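Local coordinates for endoglucanase A (Clostridium longisporum, PDB 6Q1I), which hydrolyses internal beta-1,4-glucosidic linkages in cellulose, lichenan and cereal beta-glucans and also attacks xylan, this chain being its glycosyl hydrolase family 5 catalytic domain, at residues A[59-64]-A[70-75]; A[102-105]-A[109-112]; A[122-127]-A[161-166]; A[126-131]-A[178-183]. All coordinates share one frame; numbering follows the deposited sequence.

How the interactions relate
All four contacts lie in one eight-stranded parallel beta/alpha barrel. From the N terminus, interaction 1 closes a short loop between helix 58-67 and strand 71-74, and interaction 2 then does the same for helix 90-105 and strand 109-113. These two are in series, and their neighbouring strands hydrogen-bond and pack against each other. Interaction 3, its centre about 31 Å from that of interaction 2, starts from a segment that shares Ala126 and Lys127 with interaction 4. Interaction 3 joins the loops after strands 109-113 and 153-156; interaction 4 closes later in the chain and brings helices 128-145 and 175-194 together. The last two contacts touch through Tyr125, Pro123 and Pro161.

Interaction 1: residues A[59-64]-A[70-75]; sequences AMIDKI and KTIRIP
Ile72 reaches from the strand to the helix mainly with its terminal methyl, CD1, which meets both Ile61 and Ile64. Its closest neighbour is the branch methyl of Ile64, with Ile72 CD1 3.7 Å from Ile64 CG2. The shaft of the side chain joins in, since Ile72 CG1 lies 3.9 Å from the same Ile64 CG2. Ile61 offers two ends instead of one: its CD1 and its CG2 each stand 3.9 Å from Ile72 CD1. The extended chain of Ile72 (chi2 -176°) places CD1 between Ile61 and Ile64. The two helix isoleucines are folded at the second torsion, and in both CG2 stands opposite the backbone N across the CA-CB bond. In Ile64 it is this branch methyl that faces Ile72, whereas Ile61, whose CB is not aimed at the strand, uses CG2 and the end of its longer branch. Both pairs of side chains meet at a slant. The two elements belong to the beta-alpha-beta crossover from strand 23-27 through helix 58-67 to strand 71-74 of the barrel, and Ile72 is on the outer, helix-covered face of its strand. Trp25 of strand 23-27 touches both Ile64 and Ile72, while Cys103 of helix 90-105 packs on Ile61 and Ile72 and closes the cluster toward the next helix. The neighbouring Arg73 instead sends its guanidinium to Glu156, Asn26, Asn159 and Gln284, the last at the position of the nucleophile by similarity and changed in this structure. The side chain of Ile72 is about 11 Å from that of Gln284.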
loop_
_atom_site.group_PDB
_atom_site.type_symbol
_atom_site.label_atom_id
_atom_site.label_comp_id
_atom_site.label_asym_id
_atom_site.label_seq_id
_atom_site.Cartn_x
_atom_site.Cartn_y
_atom_site.Cartn_z
ATOM N N ALA A 59 16.622 -11.550 -6.788
ATOM C CA ALA A 59 17.570 -10.529 -7.221
ATOM C C ALA A 59 16.909 -9.160 -7.356
ATOM O O ALA A 59 17.553 -8.138 -7.095
ATOM C CB ALA A 59 18.227 -10.946 -8.536
ATOM N N MET A 60 15.639 -9.108 -7.764
ATOM C CA MET A 60 14.948 -7.821 -7.811
ATOM C C MET A 60 14.790 -7.240 -6.413
ATOM O O MET A 60 15.027 -6.045 -6.192
ATOM C CB MET A 60 13.569 -7.988 -8.443
ATOM C CG MET A 60 13.584 -8.426 -9.877
ATOM S SD MET A 60 11.939 -8.896 -10.417
ATOM C CE MET A 60 12.308 -9.713 -11.962
ATOM N N ILE A 61 14.388 -8.080 -5.461
ATOM C CA ILE A 61 14.222 -7.645 -4.080
ATOM C C ILE A 61 15.558 -7.197 -3.497
ATOM O O ILE A 61 15.636 -6.180 -2.796
ATOM C CB ILE A 61 13.578 -8.780 -3.260
ATOM C CG1 ILE A 61 12.225 -9.184 -3.861
ATOM C CG2 ILE A 61 13.445 -8.373 -1.791
ATOM C CD1 ILE A 61 11.235 -8.051 -4.055
ATOM N N ASP A 62 16.628 -7.954 -3.774
ATOM C CA ASP A 62 17.957 -7.581 -3.312
ATOM C C ASP A 62 18.338 -6.187 -3.797
ATOM O O ASP A 62 18.961 -5.418 -3.060
ATOM C CB ASP A 62 19.005 -8.559 -3.844
ATOM C CG ASP A 62 18.869 -9.979 -3.312
ATOM O OD1 ASP A 62 18.189 -10.250 -2.299
ATOM O OD2 ASP A 62 19.531 -10.850 -3.929
ATOM N N LYS A 63 18.014 -5.863 -5.053
ATOM C CA LYS A 63 18.345 -4.549 -5.592
ATOM C C LYS A 63 17.664 -3.442 -4.794
ATOM O O LYS A 63 18.275 -2.407 -4.505
ATOM C CB LYS A 63 17.926 -4.494 -7.059
ATOM C CG LYS A 63 18.377 -3.261 -7.798
ATOM C CD LYS A 63 19.791 -3.396 -8.330
ATOM C CE LYS A 63 20.208 -2.109 -8.997
ATOM N NZ LYS A 63 21.458 -2.266 -9.755
ATOM N N ILE A 64 16.396 -3.644 -4.431
ATOM C CA ILE A 64 15.654 -2.665 -3.639
ATOM C C ILE A 64 16.272 -2.514 -2.249
ATOM O O ILE A 64 16.514 -1.397 -1.775
ATOM C CB ILE A 64 14.173 -3.081 -3.578
ATOM C CG1 ILE A 64 13.558 -3.077 -4.978
ATOM C CG2 ILE A 64 13.370 -2.190 -2.628
ATOM C CD1 ILE A 64 13.661 -1.762 -5.710
ATOM N N LYS A 70 13.814 0.379 3.220
ATOM C CA LYS A 70 13.703 -0.467 4.402
ATOM C C LYS A 70 12.416 -1.273 4.460
ATOM O O LYS A 70 12.309 -2.172 5.303
ATOM C CB LYS A 70 13.863 0.370 5.679
ATOM C CG LYS A 70 15.319 0.773 5.945
ATOM C CD LYS A 70 15.475 1.498 7.270
ATOM C CE LYS A 70 15.344 0.553 8.458
ATOM N NZ LYS A 70 15.491 1.275 9.760
ATOM N N THR A 71 11.447 -0.962 3.604
ATOM C CA THR A 71 10.149 -1.620 3.574
ATOM C C THR A 71 9.789 -1.955 2.136
ATOM O O THR A 71 10.025 -1.149 1.227
ATOM C CB THR A 71 9.078 -0.664 4.142
ATOM O OG1 THR A 71 9.353 -0.404 5.522
ATOM C CG2 THR A 71 7.679 -1.247 4.047
ATOM N N ILE A 72 9.192 -3.129 1.928
ATOM C CA ILE A 72 8.527 -3.455 0.670
ATOM C C ILE A 72 7.064 -3.774 0.970
ATOM O O ILE A 72 6.760 -4.565 1.876
ATOM C CB ILE A 72 9.225 -4.600 -0.094
ATOM C CG1 ILE A 72 10.561 -4.086 -0.642
ATOM C CG2 ILE A 72 8.327 -5.116 -1.209
ATOM C CD1 ILE A 72 11.305 -5.084 -1.508
ATOM N N ARG A 73 6.166 -3.143 0.226
ATOM C CA ARG A 73 4.755 -3.506 0.231
ATOM C C ARG A 73 4.507 -4.467 -0.923
ATOM O O ARG A 73 4.968 -4.228 -2.046
ATOM C CB ARG A 73 3.880 -2.258 0.128
ATOM C CG ARG A 73 2.374 -2.493 0.141
ATOM C CD ARG A 73 1.668 -1.219 0.467
ATOM N NE ARG A 73 0.205 -1.171 0.413
ATOM C CZ ARG A 73 -0.519 -0.755 -0.624
ATOM N NH1 ARG A 73 0.051 -0.487 -1.796
ATOM N NH2 ARG A 73 -1.832 -0.610 -0.494
ATOM N N ILE A 74 3.864 -5.587 -0.606
ATOM C CA ILE A 74 3.516 -6.630 -1.570
ATOM C C ILE A 74 2.006 -6.551 -1.768
ATOM O O ILE A 74 1.243 -7.283 -1.114
ATOM C CB ILE A 74 3.966 -8.020 -1.090
ATOM C CG1 ILE A 74 5.469 -8.018 -0.793
ATOM C CG2 ILE A 74 3.617 -9.095 -2.130
ATOM C CD1 ILE A 74 5.979 -9.314 -0.191
ATOM N N PRO A 75 1.521 -5.679 -2.643
ATOM C CA PRO A 75 0.075 -5.614 -2.881
ATOM C C PRO A 75 -0.373 -6.927 -3.511
ATOM O O PRO A 75 0.265 -7.431 -4.436
ATOM C CB PRO A 75 -0.073 -4.413 -3.818
ATOM C CG PRO A 75 1.244 -4.353 -4.554
ATOM C CD PRO A 75 2.272 -4.768 -3.529
#

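Interaction 2: residues A[102-105]-A[109-112]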
loop_
_atom_site.group_PDB
_atom_site.type_symbol
_atom_site.label_atom_id
_atom_site.label_comp_id
_atom_site.label_asym_id
_atom_site.label_seq_id
_atom_site.Cartn_x
_atom_site.Cartn_y
_atom_site.Cartn_z
ATOM N N TYR A 102 11.450 -13.687 0.163
ATOM C CA TYR A 102 12.552 -12.929 -0.431
ATOM C C TYR A 102 12.815 -11.672 0.389
ATOM O O TYR A 102 13.959 -11.309 0.662
ATOM C CB TYR A 102 12.243 -12.482 -1.868
ATOM C CG TYR A 102 12.024 -13.533 -2.932
ATOM C CD1 TYR A 102 12.489 -14.832 -2.806
ATOM C CD2 TYR A 102 11.341 -13.199 -4.094
ATOM C CE1 TYR A 102 12.257 -15.769 -3.817
ATOM C CE2 TYR A 102 11.118 -14.102 -5.086
ATOM C CZ TYR A 102 11.565 -15.383 -4.954
ATOM O OH TYR A 102 11.294 -16.255 -5.981
ATOM N N CYS A 103 11.735 -10.975 0.749
ATOM C CA CYS A 103 11.831 -9.681 1.416
ATOM C C CYS A 103 12.230 -9.833 2.875
ATOM O O CYS A 103 13.106 -9.108 3.364
ATOM C CB CYS A 103 10.479 -8.973 1.322
ATOM S SG CYS A 103 9.901 -8.631 -0.366
ATOM N N ILE A 104 11.587 -10.761 3.594
ATOM C CA ILE A 104 11.902 -10.966 5.005
ATOM C C ILE A 104 13.342 -11.428 5.158
ATOM O O ILE A 104 14.060 -10.975 6.053
ATOM C CB ILE A 104 10.914 -11.955 5.655
ATOM C CG1 ILE A 104 9.482 -11.399 5.661
ATOM C CG2 ILE A 104 11.366 -12.333 7.077
ATOM C CD1 ILE A 104 9.222 -10.261 6.618
ATOM N N ALA A 105 13.790 -12.331 4.278
ATOM C CA ALA A 105 15.179 -12.778 4.296
ATOM C C ALA A 105 16.142 -11.607 4.156
ATOM O O ALA A 105 17.223 -11.613 4.757
ATOM C CB ALA A 105 15.415 -13.783 3.161
ATOM N N TYR A 109 11.078 -4.695 6.312
ATOM C CA TYR A 109 9.675 -4.719 6.712
ATOM C C TYR A 109 8.845 -5.032 5.476
ATOM O O TYR A 109 9.171 -4.597 4.367
ATOM C CB TYR A 109 9.239 -3.370 7.316
ATOM C CG TYR A 109 9.973 -3.085 8.596
ATOM C CD1 TYR A 109 11.174 -2.393 8.590
ATOM C CD2 TYR A 109 9.509 -3.579 9.806
ATOM C CE1 TYR A 109 11.891 -2.190 9.754
ATOM C CE2 TYR A 109 10.214 -3.376 10.974
ATOM C CZ TYR A 109 11.403 -2.682 10.948
ATOM O OH TYR A 109 12.103 -2.492 12.124
ATOM N N VAL A 110 7.790 -5.814 5.659
ATOM C CA VAL A 110 6.919 -6.227 4.567
ATOM C C VAL A 110 5.491 -5.884 4.950
ATOM O O VAL A 110 5.032 -6.254 6.034
ATOM C CB VAL A 110 7.049 -7.734 4.288
ATOM C CG1 VAL A 110 6.019 -8.172 3.271
ATOM C CG2 VAL A 110 8.457 -8.039 3.819
ATOM N N ILE A 111 4.786 -5.199 4.057
ATOM C CA ILE A 111 3.355 -4.956 4.196
ATOM C C ILE A 111 2.647 -5.881 3.216
ATOM O O ILE A 111 2.838 -5.761 1.999
ATOM C CB ILE A 111 2.994 -3.494 3.884
ATOM C CG1 ILE A 111 3.704 -2.512 4.813
ATOM C CG2 ILE A 111 1.479 -3.328 3.942
ATOM C CD1 ILE A 111 3.700 -1.074 4.295
ATOM N N LEU A 112 1.830 -6.794 3.738
ATOM C CA LEU A 112 1.029 -7.712 2.932
ATOM C C LEU A 112 -0.435 -7.309 3.094
ATOM O O LEU A 112 -0.951 -7.300 4.218
ATOM C CB LEU A 112 1.240 -9.149 3.410
ATOM C CG LEU A 112 0.484 -10.216 2.612
ATOM C CD1 LEU A 112 1.020 -10.298 1.167
ATOM C CD2 LEU A 112 0.569 -11.573 3.300
#
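Cys103 and Val110 meet in an unusually close carbon-carbon contact, with Cys103 CB only 3.3 Å from Val110 CG2, tighter than ordinary van der Waals packing. The CB atoms of both residues face across the gap between helix and strand, and the backbones come near each other here, the CA atoms of Cys103 and Val110 being 6.8 Å apart. The sulfur takes no part in the squeeze: with chi1 at -61°, SG lies opposite the carbonyl carbon and is turned aside from the CG2 methyl, which leaves CB to do the touching. Both residues of this tight pair are buried. Helix 90-105 is the middle element of a beta-alpha-beta unit that runs from strand 71-74 to strand 109-113 in the barrel wall, and only three residues, 106-108, separate the helical segment 102-105 from strand 109-113. Ile104, by contrast partly exposed, meets the same methyl at an ordinary distance. It bends its longer branch back toward the strand, and its CD1 comes 3.7 Å from Val110 CG2 and 4.1 Å from Val110 CB. A little farther off, at 4.0 Å, Ile104 CG1 also faces Val110 CG2, and the two side chains stand at about a right angle. His152, in the loop before the next strand, gives Ile104 a second neighbour. The two methyls of Val110 have different neighbours: CG2 meets the helix, while CG1, opposite the backbone N with chi1 at 173°, packs on Ile74 of the adjacent strand in the conformer of Ile74 modelled here, one of two.

Interaction 3: residues A[122-127]-A[161-166]; sequences IPTYAK and PRLEGT
Two inverse gamma turns, centred on Pro123 and Leu163, face each other with their CA atoms 6.4 Å apart, and a type II turn from Leu163 to Thr166, with Gly165 at a phi of 82°, follows the second. The ring of Pro123 lies against the peptide carbonyl of the other loop, its CD 3.3 Å from Arg162 O. Leu163 reaches back with one methyl: CD2 is 3.5 Å from Thr124 CG2, a tight fit, and 3.6 Å from Pro123 O. With chi1 at 64°, Thr124 OG1 accepts from Lys127 N at 3.2 Å, an ST motif with a bent bond, and CG2 is left to meet Leu163. Likewise Thr166 OG1 donates to Leu163 O at 2.9 Å, from the same face as Thr166 N. These loops follow strands 109-113 and 153-156, at the catalytic end of the barrel, and Arg162 bonds to the backbone oxygen of Gln160, the proton-donor position by similarity, changed in this structure, and to Glu169. No hydrogen bond links the two segments: polar groups in each are bonded within it or to other parts of the barrel, and the loops meet through apolar carbons and peptide oxygens.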
loop_
_atom_site.group_PDB
_atom_site.type_symbol
_atom_site.label_atom_id
_atom_site.label_comp_id
_atom_site.label_asym_id
_atom_site.label_seq_id
_atom_site.Cartn_x
_atom_site.Cartn_y
_atom_site.Cartn_z
ATOM N N ILE A 122 -17.771 -4.316 -1.392
ATOM C CA ILE A 122 -18.602 -3.169 -1.734
ATOM C C ILE A 122 -19.082 -2.558 -0.425
ATOM O O ILE A 122 -19.807 -3.225 0.329
ATOM C CB ILE A 122 -19.782 -3.601 -2.616
ATOM C CG1 ILE A 122 -19.274 -4.168 -3.946
ATOM C CG2 ILE A 122 -20.723 -2.429 -2.835
ATOM C CD1 ILE A 122 -20.301 -5.022 -4.656
ATOM N N PRO A 123 -18.693 -1.314 -0.097
ATOM C CA PRO A 123 -19.003 -0.760 1.242
ATOM C C PRO A 123 -20.371 -0.088 1.312
ATOM O O PRO A 123 -20.499 1.138 1.415
ATOM C CB PRO A 123 -17.845 0.218 1.464
ATOM C CG PRO A 123 -17.537 0.736 0.071
ATOM C CD PRO A 123 -17.774 -0.438 -0.858
ATOM N N THR A 124 -21.421 -0.911 1.270
ATOM C CA THR A 124 -22.787 -0.459 1.493
ATOM C C THR A 124 -23.450 -1.355 2.528
ATOM O O THR A 124 -23.082 -2.518 2.704
ATOM C CB THR A 124 -23.638 -0.515 0.215
ATOM O OG1 THR A 124 -23.754 -1.877 -0.206
ATOM C CG2 THR A 124 -23.021 0.315 -0.893
ATOM N N TYR A 125 -24.458 -0.801 3.207
ATOM C CA TYR A 125 -25.223 -1.610 4.149
ATOM C C TYR A 125 -25.880 -2.793 3.449
ATOM O O TYR A 125 -25.971 -3.875 4.032
ATOM C CB TYR A 125 -26.276 -0.764 4.871
ATOM C CG TYR A 125 -25.708 0.329 5.756
ATOM C CD1 TYR A 125 -24.598 0.100 6.559
ATOM C CD2 TYR A 125 -26.295 1.585 5.797
ATOM C CE1 TYR A 125 -24.077 1.089 7.358
ATOM C CE2 TYR A 125 -25.782 2.586 6.597
ATOM C CZ TYR A 125 -24.678 2.333 7.380
ATOM O OH TYR A 125 -24.164 3.335 8.177
ATOM N N ALA A 126 -26.287 -2.621 2.189
ATOM C CA ALA A 126 -26.957 -3.701 1.471
ATOM C C ALA A 126 -26.024 -4.865 1.156
ATOM O O ALA A 126 -26.490 -6.000 1.004
ATOM C CB ALA A 126 -27.556 -3.173 0.169
ATOM N N LYS A 127 -24.719 -4.615 1.029
ATOM C CA LYS A 127 -23.776 -5.674 0.696
ATOM C C LYS A 127 -23.037 -6.223 1.905
ATOM O O LYS A 127 -22.357 -7.243 1.780
ATOM C CB LYS A 127 -22.768 -5.170 -0.336
ATOM C CG LYS A 127 -23.364 -4.968 -1.714
ATOM C CD LYS A 127 -23.663 -6.286 -2.380
ATOM C CE LYS A 127 -24.193 -6.082 -3.784
ATOM N NZ LYS A 127 -24.360 -7.384 -4.479
ATOM N N PRO A 161 -10.638 0.882 -0.363
ATOM C CA PRO A 161 -12.043 0.462 -0.397
ATOM C C PRO A 161 -12.968 1.655 -0.594
ATOM O O PRO A 161 -12.879 2.649 0.125
ATOM C CB PRO A 161 -12.241 -0.201 0.971
ATOM C CG PRO A 161 -11.234 0.460 1.853
ATOM C CD PRO A 161 -10.031 0.659 0.962
ATOM N N ARG A 162 -13.870 1.544 -1.566
ATOM C CA ARG A 162 -14.656 2.693 -1.999
ATOM C C ARG A 162 -15.857 2.210 -2.805
ATOM O O ARG A 162 -15.958 1.031 -3.156
ATOM C CB ARG A 162 -13.803 3.643 -2.846
ATOM C CG ARG A 162 -13.347 3.025 -4.174
ATOM C CD ARG A 162 -12.236 3.806 -4.855
ATOM N NE ARG A 162 -11.894 3.246 -6.164
ATOM C CZ ARG A 162 -11.009 2.268 -6.372
ATOM N NH1 ARG A 162 -10.357 1.708 -5.364
ATOM N NH2 ARG A 162 -10.762 1.856 -7.607
ATOM N N LEU A 163 -16.757 3.153 -3.127
ATOM C CA LEU A 163 -17.954 2.863 -3.926
ATOM C C LEU A 163 -17.599 2.931 -5.412
ATOM O O LEU A 163 -17.932 3.882 -6.128
ATOM C CB LEU A 163 -19.079 3.833 -3.577
ATOM C CG LEU A 163 -19.683 3.724 -2.176
ATOM C CD1 LEU A 163 -20.608 4.913 -1.900
ATOM C CD2 LEU A 163 -20.452 2.415 -1.995
ATOM N N GLU A 164 -16.907 1.891 -5.882
ATOM C CA GLU A 164 -16.511 1.838 -7.284
ATOM C C GLU A 164 -17.732 1.886 -8.189
ATOM O O GLU A 164 -18.765 1.277 -7.903
ATOM C CB GLU A 164 -15.701 0.566 -7.556
ATOM C CG GLU A 164 -14.375 0.556 -6.813
ATOM C CD GLU A 164 -13.486 -0.614 -7.170
ATOM O OE1 GLU A 164 -13.623 -1.168 -8.279
ATOM O OE2 GLU A 164 -12.644 -0.976 -6.333
ATOM N N GLY A 165 -17.610 2.629 -9.283
ATOM C CA GLY A 165 -18.671 2.722 -10.258
ATOM C C GLY A 165 -19.776 3.706 -9.933
ATOM O O GLY A 165 -20.735 3.801 -10.709
ATOM N N THR A 166 -19.682 4.440 -8.831
ATOM C CA THR A 166 -20.666 5.441 -8.448
ATOM C C THR A 166 -20.053 6.829 -8.501
ATOM O O THR A 166 -18.828 6.982 -8.546
ATOM C CB THR A 166 -21.170 5.208 -7.016
ATOM O OG1 THR A 166 -20.195 5.692 -6.073
ATOM C CG2 THR A 166 -21.509 3.737 -6.758
#

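Interaction 4: residues A[126-131]-A[178-183]; sequences AKESSV and RDVVNK
Lys127 O, one residue before the glutamate that spans the contact, is gripped by three donors. Val131 N and Ser130 N each lie 3.0 Å from Lys127 O, and the hydroxyl Ser130 OG gives it a hydrogen bond of 2.9 Å, arriving 25° out of the carbonyl plane. These bonds hold the backbone of residues 127-131, from which Glu128 projects toward helix 175-194. Its CG stands opposite the backbone N, chi1 -162°, and the rest of the chain runs straight, which carries the carboxylate over to the second helix. There Glu128 OE1 is 4.2 Å from Val180 CG2. Lys183 is modelled in two conformers, and its contacts with Glu128 and Asp179 belong to one of them and are less certain. In that one Glu128 OE2 lies 3.5 Å from Lys183 CD, against the aliphatic shaft and not the ammonium, the two side chains nearly perpendicular. Lys183 NZ forms a salt bridge of 2.9 Å to Asp179 OD2, one turn earlier, on the syn side, 31° out of the carboxylate plane. Asp179 OD2 also receives Tyr125 OH, and Tyr184 packs on both Glu128 and Val131. The two outer helices thus meet around a mixed charge cluster: Glu128 OE1 is 4.8 Å from Lys183 NZ, too far for a direct bond but near enough that, in this conformer, the lysine may offset part of the repulsion between the two carboxylates, while its ammonium is bonded to Asp179.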
loop_
_atom_site.group_PDB
_atom_site.type_symbol
_atom_site.label_atom_id
_atom_site.label_comp_id
_atom_site.label_asym_id
_atom_site.label_seq_id
_atom_site.Cartn_x
_atom_site.Cartn_y
_atom_site.Cartn_z
ATOM N N ALA A 126 -26.287 -2.621 2.189
ATOM C CA ALA A 126 -26.957 -3.701 1.471
ATOM C C ALA A 126 -26.024 -4.865 1.156
ATOM O O ALA A 126 -26.490 -6.000 1.004
ATOM C CB ALA A 126 -27.556 -3.173 0.169
ATOM N N LYS A 127 -24.719 -4.615 1.029
ATOM C CA LYS A 127 -23.776 -5.674 0.696
ATOM C C LYS A 127 -23.037 -6.223 1.905
ATOM O O LYS A 127 -22.357 -7.243 1.780
ATOM C CB LYS A 127 -22.768 -5.170 -0.336
ATOM C CG LYS A 127 -23.364 -4.968 -1.714
ATOM C CD LYS A 127 -23.663 -6.286 -2.380
ATOM C CE LYS A 127 -24.193 -6.082 -3.784
ATOM N NZ LYS A 127 -24.360 -7.384 -4.479
ATOM N N GLU A 128 -23.184 -5.596 3.067
ATOM C CA GLU A 128 -22.403 -5.985 4.237
ATOM C C GLU A 128 -22.557 -7.469 4.573
ATOM O O GLU A 128 -21.579 -8.130 4.940
ATOM C CB GLU A 128 -22.828 -5.113 5.416
ATOM C CG GLU A 128 -21.866 -5.076 6.539
ATOM C CD GLU A 128 -22.218 -4.054 7.622
ATOM O OE1 GLU A 128 -23.144 -3.202 7.477
ATOM O OE2 GLU A 128 -21.527 -4.111 8.652
ATOM N N SER A 129 -23.772 -8.015 4.475
ATOM C CA SER A 129 -23.979 -9.396 4.902
ATOM C C SER A 129 -23.315 -10.401 3.968
ATOM O O SER A 129 -23.040 -11.531 4.384
ATOM C CB SER A 129 -25.473 -9.706 5.019
ATOM O OG SER A 129 -26.078 -9.706 3.741
ATOM N N SER A 130 -23.071 -10.028 2.714
ATOM C CA SER A 130 -22.394 -10.926 1.790
ATOM C C SER A 130 -20.886 -10.724 1.780
ATOM O O SER A 130 -20.143 -11.673 1.524
ATOM C CB SER A 130 -22.962 -10.760 0.379
ATOM O OG SER A 130 -22.882 -9.432 -0.068
ATOM N N VAL A 131 -20.416 -9.522 2.092
ATOM C CA VAL A 131 -18.987 -9.243 2.088
ATOM C C VAL A 131 -18.325 -9.753 3.357
ATOM O O VAL A 131 -17.250 -10.355 3.306
ATOM C CB VAL A 131 -18.753 -7.730 1.928
ATOM C CG1 VAL A 131 -17.265 -7.404 2.075
ATOM C CG2 VAL A 131 -19.301 -7.246 0.596
ATOM N N ARG A 178 -18.369 5.219 4.391
ATOM C CA ARG A 178 -17.254 5.379 5.326
ATOM C C ARG A 178 -17.469 4.543 6.587
ATOM O O ARG A 178 -16.523 3.941 7.109
ATOM C CB ARG A 178 -17.000 6.856 5.637
ATOM C CG ARG A 178 -16.553 7.663 4.418
ATOM C CD ARG A 178 -16.137 9.104 4.751
ATOM N NE ARG A 178 -17.219 9.907 5.314
ATOM C CZ ARG A 178 -18.087 10.631 4.610
ATOM N NH1 ARG A 178 -18.020 10.708 3.290
ATOM N NH2 ARG A 178 -19.036 11.314 5.241
ATOM N N ASP A 179 -18.710 4.466 7.067
ATOM C CA ASP A 179 -19.039 3.578 8.180
ATOM C C ASP A 179 -18.743 2.124 7.821
ATOM O O ASP A 179 -18.087 1.406 8.585
ATOM C CB ASP A 179 -20.516 3.777 8.534
ATOM C CG ASP A 179 -20.964 2.969 9.736
ATOM O OD1 ASP A 179 -20.165 2.757 10.667
ATOM O OD2 ASP A 179 -22.148 2.566 9.747
ATOM N N VAL A 180 -19.185 1.677 6.641
ATOM C CA VAL A 180 -18.987 0.275 6.279
ATOM C C VAL A 180 -17.505 -0.049 6.090
ATOM O O VAL A 180 -17.056 -1.137 6.464
ATOM C CB VAL A 180 -19.850 -0.129 5.073
ATOM C CG1 VAL A 180 -19.543 -1.561 4.636
ATOM C CG2 VAL A 180 -21.339 0.007 5.419
ATOM N N VAL A 181 -16.713 0.879 5.543
ATOM C CA VAL A 181 -15.271 0.639 5.460
ATOM C C VAL A 181 -14.692 0.391 6.850
ATOM O O VAL A 181 -13.893 -0.525 7.051
ATOM C CB VAL A 181 -14.552 1.786 4.726
ATOM C CG1 VAL A 181 -13.034 1.671 4.922
ATOM C CG2 VAL A 181 -14.897 1.761 3.255
ATOM N N ASN A 182 -15.078 1.217 7.832
ATOM C CA ASN A 182 -14.612 0.987 9.196
ATOM C C ASN A 182 -15.032 -0.391 9.701
ATOM O O ASN A 182 -14.259 -1.072 10.380
ATOM C CB ASN A 182 -15.161 2.056 10.147
ATOM C CG ASN A 182 -14.442 3.381 10.029
ATOM O OD1 ASN A 182 -13.216 3.437 9.916
ATOM N ND2 ASN A 182 -15.204 4.461 10.101
ATOM N N LYS A 183 -16.258 -0.814 9.379
ATOM C CA LYS A 183 -16.744 -2.116 9.829
ATOM C C LYS A 183 -15.998 -3.265 9.157
ATOM O O LYS A 183 -15.720 -4.284 9.794
ATOM C CB LYS A 183 -18.252 -2.212 9.595
ATOM C CG LYS A 183 -19.040 -1.256 10.501
ATOM C CD LYS A 183 -20.542 -1.179 10.214
ATOM C CE LYS A 183 -21.259 -0.462 11.358
ATOM N NZ LYS A 183 -22.632 0.020 10.996
#